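Local coordinates for protein bifunctional enzyme cysn/cysc (Mycobacterium tuberculosis, PDB 4BZQ) that catalyses, as an adenylylsulfate kinase, ATP-dependent phosphorylation of adenosine-5'-phosphosulfate at its 3' hydroxyl, a step of sulfate activation, at residues S15-V20 against P82-L87; M22-K27 against E162-V167. One frame throughout, in Å; residues are numbered along the deposited sequence.

Interaction 1 of 2, residues S15-V20 against P82-L87; sequences SGKSSV and PAISPL. With ADP (adenosine-5'-diphosphate), chain D; ADX (adenosine-5'-phosphosulfate), chain C.
The backbones come closest where Lys17, in the first turn of a helix with Gly16 at its N-cap position, faces Pro82 at the end of a strand, with 5.1 Å between Lys17 CA and Pro82 CA. The pyrrolidine ring touches by its CB, 3.6 Å from Lys17 CB, and its CG reaches toward Ser18, whose hydroxyl is held by Asp39. Beyond CB the Lys17 chain runs along the peptide joining Ala83 to Ile84, with CE 3.6 Å from Ile84 N. Bends at chi3 (-61°) and chi4 (-69°) turn the tip back, and NZ bonds to ADP O2B at 2.8 Å, while Gly11 O takes a second bond from the amine. Lys17 N also gives a hydrogen bond to ADP O2B, so that one oxygen is gripped by both ends of the lysine. As expected of a P-loop (Walker A), the amides of Gly16, Ser18 and Ser19 also turn on the phosphates. On the other segment, Ile84 N bonds to the phosphate of adenosine-5'-phosphosulfate (ADX) through ADX O2A (2.9 Å) and Ser85 N to its sulfate through ADX O1B (3.0 Å), while Ile84 CD1 packs against the substrate's adenine. With ADP PB 5.2 Å from ADX O3', the segments hold ADP and the acceptor substrate at a separation consistent with phosphoryl transfer, and the lysine would help steady the beta-phosphate's charge.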
ATOM      1  N   SER A  15     -10.996 -18.515 -11.829  1.00 28.15           N
ATOM      2  CA  SER A  15     -12.021 -17.949 -12.695  1.00 28.78           C
ATOM      3  C   SER A  15     -11.476 -16.940 -13.744  1.00 30.82           C
ATOM      4  O   SER A  15     -12.214 -16.561 -14.652  1.00 29.84           O
ATOM      5  CB  SER A  15     -13.061 -17.276 -11.841  1.00 28.00           C
ATOM      6  OG  SER A  15     -12.474 -16.247 -11.062  1.00 24.18           O
ATOM      7  N   GLY A  16     -10.199 -16.550 -13.647  1.00 30.72           N
ATOM      8  CA  GLY A  16      -9.541 -15.680 -14.639  1.00 29.57           C
ATOM      9  C   GLY A  16      -9.235 -14.281 -14.136  1.00 26.20           C
ATOM     10  O   GLY A  16      -8.926 -13.383 -14.924  1.00 26.27           O
ATOM     11  N   LYS A  17      -9.325 -14.071 -12.844  1.00 22.14           N
ATOM     12  CA  LYS A  17      -9.185 -12.685 -12.305  1.00 22.25           C
ATOM     13  C   LYS A  17      -7.838 -12.074 -12.628  1.00 21.51           C
ATOM     14  O   LYS A  17      -7.755 -10.989 -13.228  1.00 21.40           O
ATOM     15  CB  LYS A  17      -9.404 -12.642 -10.800  1.00 21.20           C
ATOM     16  CG  LYS A  17     -10.754 -13.151 -10.361  1.00 20.72           C
ATOM     17  CD  LYS A  17     -10.947 -13.081  -8.866  1.00 21.42           C
ATOM     18  CE  LYS A  17      -9.954 -13.917  -8.080  1.00 22.14           C
ATOM     19  NZ  LYS A  17     -10.208 -15.356  -8.298  1.00 23.11           N
ATOM     20  N   SER A  18      -6.787 -12.764 -12.230  1.00 21.50           N
ATOM     21  CA  SER A  18      -5.442 -12.290 -12.454  0.50 21.18           C
ATOM     22  C   SER A  18      -5.100 -12.191 -13.920  1.00 22.42           C
ATOM     23  O   SER A  18      -4.457 -11.251 -14.339  1.00 20.72           O
ATOM     24  CB  SER A  18      -4.424 -13.230 -11.826  0.50 21.08           C
ATOM     25  OG  SER A  18      -4.416 -13.026 -10.456  0.50 20.16           O
ATOM     26  N   SER A  19      -5.512 -13.179 -14.705  1.00 23.94           N
ATOM     27  CA  SER A  19      -5.210 -13.162 -16.146  1.00 26.84           C
ATOM     28  C   SER A  19      -5.833 -11.954 -16.864  1.00 26.36           C
ATOM     29  O   SER A  19      -5.178 -11.236 -17.614  1.00 26.96           O
ATOM     30  CB  SER A  19      -5.808 -14.405 -16.801  1.00 29.02           C
ATOM     31  OG  SER A  19      -5.237 -15.561 -16.241  1.00 30.73           O
ATOM     32  N   VAL A  20      -7.122 -11.743 -16.617  1.00 23.87           N
ATOM     33  CA  VAL A  20      -7.732 -10.615 -17.164  1.00 25.46           C
ATOM     34  C   VAL A  20      -7.048  -9.339 -16.669  1.00 24.67           C
ATOM     35  O   VAL A  20      -6.838  -8.363 -17.426  1.00 24.79           O
ATOM     36  CB  VAL A  20      -9.224 -10.590 -16.833  1.00 25.94           C
ATOM     37  CG1 VAL A  20      -9.843  -9.316 -17.421  1.00 25.70           C
ATOM     38  CG2 VAL A  20      -9.903 -11.793 -17.467  1.00 27.80           C
ATOM     39  N   PRO A  82      -7.503  -8.068  -8.601  1.00 17.96           N
ATOM     40  CA  PRO A  82      -8.019  -9.398  -8.610  1.00 17.29           C
ATOM     41  C   PRO A  82      -7.816 -10.039  -7.266  1.00 19.67           C
ATOM     42  O   PRO A  82      -6.651 -10.249  -6.832  1.00 22.95           O
ATOM     43  CB  PRO A  82      -7.132 -10.134  -9.613  1.00 17.53           C
ATOM     44  CG  PRO A  82      -5.802  -9.449  -9.460  1.00 17.94           C
ATOM     45  CD  PRO A  82      -6.097  -8.030  -9.116  1.00 18.23           C
ATOM     46  N   ALA A  83      -8.915 -10.329  -6.611  1.00 17.93           N
ATOM     47  CA  ALA A  83      -8.911 -11.009  -5.361  1.00 19.23           C
ATOM     48  C   ALA A  83     -10.269 -11.677  -5.243  1.00 19.41           C
ATOM     49  O   ALA A  83     -11.262 -11.120  -5.677  1.00 21.69           O
ATOM     50  CB  ALA A  83      -8.727 -10.007  -4.243  1.00 20.41           C
ATOM     51  N   ILE A  84     -10.315 -12.841  -4.625  1.00 18.87           N
ATOM     52  CA  ILE A  84     -11.540 -13.611  -4.602  1.00 20.35           C
ATOM     53  C   ILE A  84     -12.711 -12.823  -4.075  1.00 21.32           C
ATOM     54  O   ILE A  84     -13.800 -12.840  -4.681  1.00 18.58           O
ATOM     55  CB  ILE A  84     -11.368 -14.875  -3.757  1.00 21.66           C
ATOM     56  CG1 ILE A  84     -10.408 -15.800  -4.555  1.00 21.56           C
ATOM     57  CG2 ILE A  84     -12.744 -15.502  -3.505  1.00 22.19           C
ATOM     58  CD1 ILE A  84     -10.067 -17.101  -3.876  1.00 22.73           C
ATOM     59  N   SER A  85     -12.490 -12.129  -2.961  1.00 20.75           N
ATOM     60  CA  SER A  85     -13.564 -11.319  -2.343  1.00 23.36           C
ATOM     61  C   SER A  85     -14.862 -12.132  -2.155  1.00 23.15           C
ATOM     62  O   SER A  85     -15.897 -11.815  -2.727  1.00 22.52           O
ATOM     63  CB  SER A  85     -13.830 -10.084  -3.193  1.00 24.70           C
ATOM     64  OG  SER A  85     -12.639  -9.355  -3.397  1.00 27.58           O
ATOM     65  N   PRO A  86     -14.789 -13.222  -1.402  1.00 23.25           N
ATOM     66  CA  PRO A  86     -15.882 -14.226  -1.451  1.00 23.44           C
ATOM     67  C   PRO A  86     -17.254 -13.796  -0.867  1.00 24.99           C
ATOM     68  O   PRO A  86     -18.287 -14.303  -1.292  1.00 27.06           O
ATOM     69  CB  PRO A  86     -15.283 -15.427  -0.702  1.00 23.19           C
ATOM     70  CG  PRO A  86     -14.319 -14.822   0.268  1.00 23.84           C
ATOM     71  CD  PRO A  86     -13.690 -13.663  -0.529  1.00 22.32           C
ATOM     72  N   LEU A  87     -17.277 -12.781  -0.012  1.00 26.73           N
ATOM     73  CA  LEU A  87     -18.517 -12.321   0.630  1.00 28.63           C
ATOM     74  C   LEU A  87     -19.016 -10.988   0.110  1.00 31.50           C
ATOM     75  O   LEU A  87     -18.204 -10.060  -0.163  1.00 29.69           O
ATOM     76  CB  LEU A  87     -18.316 -12.194   2.120  1.00 28.87           C
ATOM     77  CG  LEU A  87     -18.006 -13.485   2.826  1.00 30.35           C
ATOM     78  CD1 LEU A  87     -17.881 -13.286   4.334  1.00 32.36           C
ATOM     79  CD2 LEU A  87     -19.089 -14.500   2.511  1.00 31.33           C
TER
HETATM   80  PB  ADP D1614      -7.717 -16.352 -10.736  1.00 25.92           P
HETATM   81  O1B ADP D1614      -7.370 -17.456  -9.816  1.00 22.10           O
HETATM   82  O2B ADP D1614      -9.164 -15.965 -10.867  1.00 20.15           O
HETATM   83  O3B ADP D1614      -6.725 -15.206 -10.693  1.00 22.62           O
HETATM   84  PA  ADP D1614      -6.359 -17.060 -13.143  1.00 30.66           P
HETATM   85  O1A ADP D1614      -5.100 -17.382 -12.438  1.00 31.45           O
HETATM   86  O2A ADP D1614      -6.554 -15.885 -14.036  1.00 32.90           O
HETATM   87  O3A ADP D1614      -7.584 -17.142 -12.112  1.00 25.75           O
HETATM   88  O5' ADP D1614      -6.578 -18.432 -13.859  1.00 36.74           O
HETATM   89  C5' ADP D1614      -7.679 -18.680 -14.655  1.00 39.88           C
HETATM   90  C4' ADP D1614      -7.208 -19.802 -15.561  1.00 41.64           C
HETATM   91  O4' ADP D1614      -8.156 -20.058 -16.585  1.00 41.50           O
HETATM   92  C3' ADP D1614      -5.958 -19.378 -16.271  1.00 47.38           C
HETATM   93  O3' ADP D1614      -5.084 -20.492 -16.355  1.00 55.03           O
HETATM   94  C2' ADP D1614      -6.372 -19.030 -17.665  1.00 47.06           C
HETATM   95  O2' ADP D1614      -5.480 -19.815 -18.419  1.00 47.83           O
HETATM   96  C1' ADP D1614      -7.742 -19.574 -17.853  1.00 45.02           C
HETATM   97  N9  ADP D1614      -8.750 -18.603 -18.316  1.00 52.14           N
HETATM   98  C8  ADP D1614      -9.338 -17.605 -17.613  1.00 56.67           C
HETATM   99  N7  ADP D1614     -10.292 -16.953 -18.341  1.00 55.74           N
HETATM  100  C5  ADP D1614     -10.296 -17.550 -19.540  1.00 58.19           C
HETATM  101  C6  ADP D1614     -11.021 -17.385 -20.809  1.00 62.91           C
HETATM  102  N6  ADP D1614     -11.932 -16.414 -20.912  1.00 68.15           N
HETATM  103  N1  ADP D1614     -10.744 -18.219 -21.834  1.00 62.58           N
HETATM  104  C2  ADP D1614      -9.816 -19.181 -21.728  1.00 50.72           C
HETATM  105  N3  ADP D1614      -9.117 -19.380 -20.601  1.00 50.57           N
HETATM  106  C4  ADP D1614      -9.301 -18.628 -19.511  1.00 52.23           C
HETATM  107  SB  ADX C1613      -9.482 -13.463  -0.496  1.00 21.36           S
HETATM  108  O1B ADX C1613     -10.036 -12.406  -1.340  1.00 18.54           O
HETATM  109  O2B ADX C1613     -10.595 -14.297  -0.041  1.00 20.12           O
HETATM  110  O3B ADX C1613      -8.767 -12.921   0.697  1.00 21.15           O
HETATM  111  PA  ADX C1613      -7.239 -13.747  -2.141  1.00 22.00           P
HETATM  112  O1A ADX C1613      -6.507 -12.659  -1.401  1.00 24.41           O
HETATM  113  O2A ADX C1613      -7.706 -13.390  -3.509  1.00 19.05           O
HETATM  114  O3A ADX C1613      -8.409 -14.326  -1.152  1.00 20.36           O
HETATM  115  O5' ADX C1613      -6.215 -14.943  -2.265  1.00 21.66           O
HETATM  116  C5' ADX C1613      -6.676 -16.137  -2.882  1.00 25.77           C
HETATM  117  C4' ADX C1613      -5.565 -16.879  -3.586  1.00 26.60           C
HETATM  118  O4' ADX C1613      -4.903 -17.647  -2.586  1.00 27.00           O
HETATM  119  C3' ADX C1613      -6.102 -17.891  -4.583  1.00 30.85           C
HETATM  120  O3' ADX C1613      -6.040 -17.444  -5.950  1.00 34.67           O
HETATM  121  C2' ADX C1613      -5.259 -19.118  -4.329  1.00 29.84           C
HETATM  122  O2' ADX C1613      -4.125 -18.887  -5.133  1.00 37.47           O
HETATM  123  C1' ADX C1613      -4.685 -19.027  -2.953  1.00 27.19           C
HETATM  124  N9  ADX C1613      -5.326 -19.786  -1.865  1.00 28.12           N
HETATM  125  C8  ADX C1613      -4.632 -20.455  -0.941  1.00 26.92           C
HETATM  126  N7  ADX C1613      -5.444 -20.992  -0.014  1.00 26.20           N
HETATM  127  C5  ADX C1613      -6.692 -20.595  -0.320  1.00 26.62           C
HETATM  128  C6  ADX C1613      -8.010 -20.828   0.275  1.00 27.70           C
HETATM  129  N6  ADX C1613      -8.054 -21.594   1.376  1.00 26.79           N
HETATM  130  N1  ADX C1613      -9.105 -20.271  -0.285  1.00 26.33           N
HETATM  131  C2  ADX C1613      -8.976 -19.560  -1.428  1.00 28.51           C
HETATM  132  N3  ADX C1613      -7.779 -19.319  -2.036  1.00 25.87           N
HETATM  133  C4  ADX C1613      -6.628 -19.793  -1.519  1.00 26.61           C

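Interaction 2 of 2, residues M22-K27 against E162-V167; sequences MLVERK and EQAQEV. With ADP (adenosine-5'-diphosphate), chain D.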
ATOM      1  N   MET A  22      -4.077  -8.735 -15.604  1.00 26.80           N
ATOM      2  CA  MET A  22      -2.735  -8.506 -16.110  1.00 29.65           C
ATOM      3  C   MET A  22      -2.832  -8.004 -17.560  1.00 28.42           C
ATOM      4  O   MET A  22      -2.109  -7.060 -17.978  1.00 25.93           O
ATOM      5  CB  MET A  22      -1.933  -9.805 -16.078  1.00 34.99           C
ATOM      6  CG  MET A  22      -1.434 -10.295 -14.735  1.00 42.94           C
ATOM      7  SD  MET A  22      -0.705  -8.990 -13.741  1.00 56.03           S
ATOM      8  CE  MET A  22       0.932  -8.711 -14.441  1.00 57.42           C
ATOM      9  N   LEU A  23      -3.699  -8.647 -18.317  1.00 25.01           N
ATOM     10  CA  LEU A  23      -3.858  -8.278 -19.688  1.00 26.68           C
ATOM     11  C   LEU A  23      -4.431  -6.845 -19.826  1.00 25.46           C
ATOM     12  O   LEU A  23      -3.939  -6.036 -20.636  1.00 26.17           O
ATOM     13  CB  LEU A  23      -4.701  -9.322 -20.441  1.00 27.67           C
ATOM     14  CG  LEU A  23      -4.613  -9.221 -21.971  1.00 33.38           C
ATOM     15  CD1 LEU A  23      -3.195  -8.918 -22.483  1.00 35.73           C
ATOM     16  CD2 LEU A  23      -5.130 -10.503 -22.630  1.00 33.85           C
ATOM     17  N   VAL A  24      -5.426  -6.508 -19.018  1.00 22.64           N
ATOM     18  CA  VAL A  24      -5.928  -5.141 -18.991  1.00 22.20           C
ATOM     19  C   VAL A  24      -4.775  -4.169 -18.677  1.00 23.22           C
ATOM     20  O   VAL A  24      -4.568  -3.149 -19.359  1.00 21.55           O
ATOM     21  CB  VAL A  24      -7.077  -4.981 -17.980  1.00 20.27           C
ATOM     22  CG1 VAL A  24      -7.438  -3.507 -17.783  1.00 20.72           C
ATOM     23  CG2 VAL A  24      -8.292  -5.766 -18.423  1.00 20.92           C
ATOM     24  N   GLU A  25      -3.952  -4.524 -17.695  1.00 23.75           N
ATOM     25  CA  GLU A  25      -2.818  -3.660 -17.332  1.00 25.67           C
ATOM     26  C   GLU A  25      -1.907  -3.394 -18.543  1.00 28.47           C
ATOM     27  O   GLU A  25      -1.516  -2.256 -18.795  1.00 26.27           O
ATOM     28  CB  GLU A  25      -1.972  -4.274 -16.241  1.00 24.45           C
ATOM     29  CG  GLU A  25      -0.844  -3.367 -15.795  1.00 27.35           C
ATOM     30  CD  GLU A  25       0.089  -4.027 -14.800  1.00 27.57           C
ATOM     31  OE1 GLU A  25       0.445  -5.181 -15.001  1.00 34.32           O
ATOM     32  OE2 GLU A  25       0.388  -3.443 -13.764  1.00 28.99           O
ATOM     33  N   ARG A  26      -1.548  -4.453 -19.244  1.00 30.70           N
ATOM     34  CA  ARG A  26      -0.635  -4.336 -20.346  1.00 37.13           C
ATOM     35  C   ARG A  26      -1.241  -3.487 -21.447  1.00 36.38           C
ATOM     36  O   ARG A  26      -0.559  -2.608 -22.006  1.00 35.14           O
ATOM     37  CB  ARG A  26      -0.258  -5.709 -20.892  1.00 44.33           C
ATOM     38  CG  ARG A  26       0.749  -5.648 -22.048  1.00 53.50           C
ATOM     39  CD  ARG A  26       1.171  -7.045 -22.581  1.00 61.73           C
ATOM     40  NE  ARG A  26       1.631  -7.917 -21.483  1.00 67.48           N
ATOM     41  CZ  ARG A  26       2.902  -8.204 -21.174  1.00 69.47           C
ATOM     42  NH1 ARG A  26       3.926  -7.727 -21.876  1.00 73.24           N
ATOM     43  NH2 ARG A  26       3.148  -8.987 -20.141  1.00 73.28           N
ATOM     44  N   LYS A  27      -2.519  -3.713 -21.737  1.00 33.34           N
ATOM     45  CA  LYS A  27      -3.169  -2.991 -22.799  1.00 33.35           C
ATOM     46  C   LYS A  27      -3.177  -1.510 -22.512  1.00 33.40           C
ATOM     47  O   LYS A  27      -2.934  -0.700 -23.413  1.00 32.48           O
ATOM     48  CB  LYS A  27      -4.607  -3.475 -23.013  1.00 31.80           C
ATOM     49  CG  LYS A  27      -4.658  -4.791 -23.734  1.00 35.01           C
ATOM     50  CD  LYS A  27      -6.105  -5.274 -23.850  1.00 36.98           C
ATOM     51  CE  LYS A  27      -6.162  -6.505 -24.712  1.00 39.31           C
ATOM     52  NZ  LYS A  27      -6.050  -6.191 -26.139  1.00 42.34           N
ATOM     53  N   GLU A 162     -10.114 -10.716 -25.216  1.00 39.65           N
ATOM     54  CA  GLU A 162     -11.399 -10.096 -25.449  1.00 40.69           C
ATOM     55  C   GLU A 162     -12.057  -9.711 -24.160  1.00 38.62           C
ATOM     56  O   GLU A 162     -12.767  -8.712 -24.089  1.00 36.63           O
ATOM     57  CB  GLU A 162     -12.306 -11.060 -26.196  1.00 47.38           C
ATOM     58  CG  GLU A 162     -11.718 -11.485 -27.547  1.00 52.14           C
ATOM     59  CD  GLU A 162     -12.445 -10.878 -28.706  1.00 63.13           C
ATOM     60  OE1 GLU A 162     -12.293  -9.636 -28.836  1.00 67.17           O
ATOM     61  OE2 GLU A 162     -13.137 -11.626 -29.484  1.00 66.45           O
ATOM     62  N   GLN A 163     -11.854 -10.511 -23.118  1.00 35.46           N
ATOM     63  CA  GLN A 163     -12.367 -10.132 -21.820  1.00 32.35           C
ATOM     64  C   GLN A 163     -11.705  -8.835 -21.307  1.00 28.55           C
ATOM     65  O   GLN A 163     -12.378  -7.946 -20.755  1.00 25.07           O
ATOM     66  CB  GLN A 163     -12.188 -11.286 -20.837  1.00 34.32           C
ATOM     67  CG  GLN A 163     -13.016 -12.523 -21.203  1.00 37.27           C
ATOM     68  CD  GLN A 163     -12.884 -13.582 -20.122  1.00 38.70           C
ATOM     69  OE1 GLN A 163     -11.816 -13.724 -19.522  1.00 40.15           O
ATOM     70  NE2 GLN A 163     -13.954 -14.291 -19.840  1.00 38.25           N
ATOM     71  N   ALA A 164     -10.395  -8.737 -21.496  1.00 26.89           N
ATOM     72  CA  ALA A 164      -9.681  -7.541 -21.162  1.00 28.28           C
ATOM     73  C   ALA A 164     -10.263  -6.330 -21.874  1.00 31.53           C
ATOM     74  O   ALA A 164     -10.526  -5.277 -21.237  1.00 29.63           O
ATOM     75  CB  ALA A 164      -8.222  -7.677 -21.507  1.00 28.29           C
ATOM     76  N   GLN A 165     -10.502  -6.506 -23.178  1.00 31.97           N
ATOM     77  CA  GLN A 165     -11.083  -5.431 -23.991  1.00 33.12           C
ATOM     78  C   GLN A 165     -12.437  -4.999 -23.444  1.00 30.80           C
ATOM     79  O   GLN A 165     -12.721  -3.824 -23.440  1.00 30.09           O
ATOM     80  CB  GLN A 165     -11.109  -5.815 -25.485  1.00 34.74           C
ATOM     81  CG  GLN A 165     -11.440  -4.664 -26.424  1.00 36.67           C
ATOM     82  CD  GLN A 165     -10.536  -3.485 -26.201  1.00 38.47           C
ATOM     83  OE1 GLN A 165      -9.299  -3.618 -26.193  1.00 35.26           O
ATOM     84  NE2 GLN A 165     -11.134  -2.315 -26.023  1.00 39.75           N
ATOM     85  N   GLU A 166     -13.255  -5.922 -22.941  1.00 30.09           N
ATOM     86  CA  GLU A 166     -14.543  -5.530 -22.338  1.00 28.34           C
ATOM     87  C   GLU A 166     -14.380  -4.682 -21.065  1.00 26.57           C
ATOM     88  O   GLU A 166     -15.160  -3.771 -20.758  1.00 26.17           O
ATOM     89  CB  GLU A 166     -15.345  -6.755 -21.949  1.00 30.05           C
ATOM     90  CG  GLU A 166     -15.854  -7.669 -23.049  1.00 32.73           C
ATOM     91  CD  GLU A 166     -16.614  -8.854 -22.442  1.00 35.95           C
ATOM     92  OE1 GLU A 166     -17.771  -8.616 -22.000  1.00 36.33           O
ATOM     93  OE2 GLU A 166     -16.024  -9.999 -22.314  1.00 34.09           O
ATOM     94  N   VAL A 167     -13.384  -5.021 -20.267  1.00 24.88           N
ATOM     95  CA  VAL A 167     -13.078  -4.217 -19.091  1.00 22.85           C
ATOM     96  C   VAL A 167     -12.701  -2.816 -19.563  1.00 22.04           C
ATOM     97  O   VAL A 167     -13.173  -1.813 -19.050  1.00 21.93           O
ATOM     98  CB  VAL A 167     -11.928  -4.864 -18.212  1.00 21.84           C
ATOM     99  CG1 VAL A 167     -11.584  -3.957 -17.055  1.00 19.87           C
ATOM    100  CG2 VAL A 167     -12.350  -6.233 -17.699  1.00 21.26           C
TER
HETATM  101  PB  ADP D1614      -7.717 -16.352 -10.736  1.00 25.92           P
HETATM  102  O1B ADP D1614      -7.370 -17.456  -9.816  1.00 22.10           O
HETATM  103  O2B ADP D1614      -9.164 -15.965 -10.867  1.00 20.15           O
HETATM  104  O3B ADP D1614      -6.725 -15.206 -10.693  1.00 22.62           O
HETATM  105  PA  ADP D1614      -6.359 -17.060 -13.143  1.00 30.66           P
HETATM  106  O1A ADP D1614      -5.100 -17.382 -12.438  1.00 31.45           O
HETATM  107  O2A ADP D1614      -6.554 -15.885 -14.036  1.00 32.90           O
HETATM  108  O3A ADP D1614      -7.584 -17.142 -12.112  1.00 25.75           O
HETATM  109  O5' ADP D1614      -6.578 -18.432 -13.859  1.00 36.74           O
HETATM  110  C5' ADP D1614      -7.679 -18.680 -14.655  1.00 39.88           C
HETATM  111  C4' ADP D1614      -7.208 -19.802 -15.561  1.00 41.64           C
HETATM  112  O4' ADP D1614      -8.156 -20.058 -16.585  1.00 41.50           O
HETATM  113  C3' ADP D1614      -5.958 -19.378 -16.271  1.00 47.38           C
HETATM  114  O3' ADP D1614      -5.084 -20.492 -16.355  1.00 55.03           O
HETATM  115  C2' ADP D1614      -6.372 -19.030 -17.665  1.00 47.06           C
HETATM  116  O2' ADP D1614      -5.480 -19.815 -18.419  1.00 47.83           O
HETATM  117  C1' ADP D1614      -7.742 -19.574 -17.853  1.00 45.02           C
HETATM  118  N9  ADP D1614      -8.750 -18.603 -18.316  1.00 52.14           N
HETATM  119  C8  ADP D1614      -9.338 -17.605 -17.613  1.00 56.67           C
HETATM  120  N7  ADP D1614     -10.292 -16.953 -18.341  1.00 55.74           N
HETATM  121  C5  ADP D1614     -10.296 -17.550 -19.540  1.00 58.19           C
HETATM  122  C6  ADP D1614     -11.021 -17.385 -20.809  1.00 62.91           C
HETATM  123  N6  ADP D1614     -11.932 -16.414 -20.912  1.00 68.15           N
HETATM  124  N1  ADP D1614     -10.744 -18.219 -21.834  1.00 62.58           N
HETATM  125  C2  ADP D1614      -9.816 -19.181 -21.728  1.00 50.72           C
HETATM  126  N3  ADP D1614      -9.117 -19.380 -20.601  1.00 50.57           N
HETATM  127  C4  ADP D1614      -9.301 -18.628 -19.511  1.00 52.23           C
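Gln165 offers its carboxamide to Lys27 from the oxygen end, not over a face: the two chains cross at about a right angle, and Lys27 NZ stays 4.1 Å from Gln165 OE1, too far for a hydrogen bond. The polar partners lie elsewhere: Lys27 NZ has a salt bridge to Asp161, and Gln165 NE2 bonds to Asp169 OD1. The other amide, that of Gln163, lies against ADP. The adenine N6 sits over its face, 3.0 Å from Gln163 OE1 and nearly as near to CD and NE2, while NE2 makes a weak bond to Thr155 O. The rest of the contact is apolar. Helices 17-30 and 160-171 of this P-loop kinase fold, both packed on the parallel sheet, cross here at -65° with their axes 8.7 Å apart, an approach that the small side chain of Ala164 probably allows. Its CB fits among Leu23, Val24 and the aliphatic part of Lys27, whose CD is 4.0 Å away. With Val24 CG1 anti to the backbone N (chi1 170°), the other branch, CG2, turns into the interface, 3.5 Å from Ala164 CA and 3.8 Å from Val167 CB. Beneath them, Val24 rests on Leu80 and Val167 on Leu152.

From the N terminus, strand 5-10 leads through the P-loop into helix 17-30, which carries the first segment of both contacts. Interaction 1 brings the start of this helix against the loop after strand 78-82, closing a loop of 61 residues. Interaction 2 waits for the C-terminal helix 160-171, closing 134. The segments alternate along the chain, so the two loops cross rather than nest. Val20 joins them: its CG2 lies 3.4 Å from Gln163 OE1, and its CG1 packs on Val167. Both contacts touch ADP, interaction 1 at the phosphates and interaction 2 at the adenine, so helix 17-30 links the substrate side of the fold to its C-terminal helix.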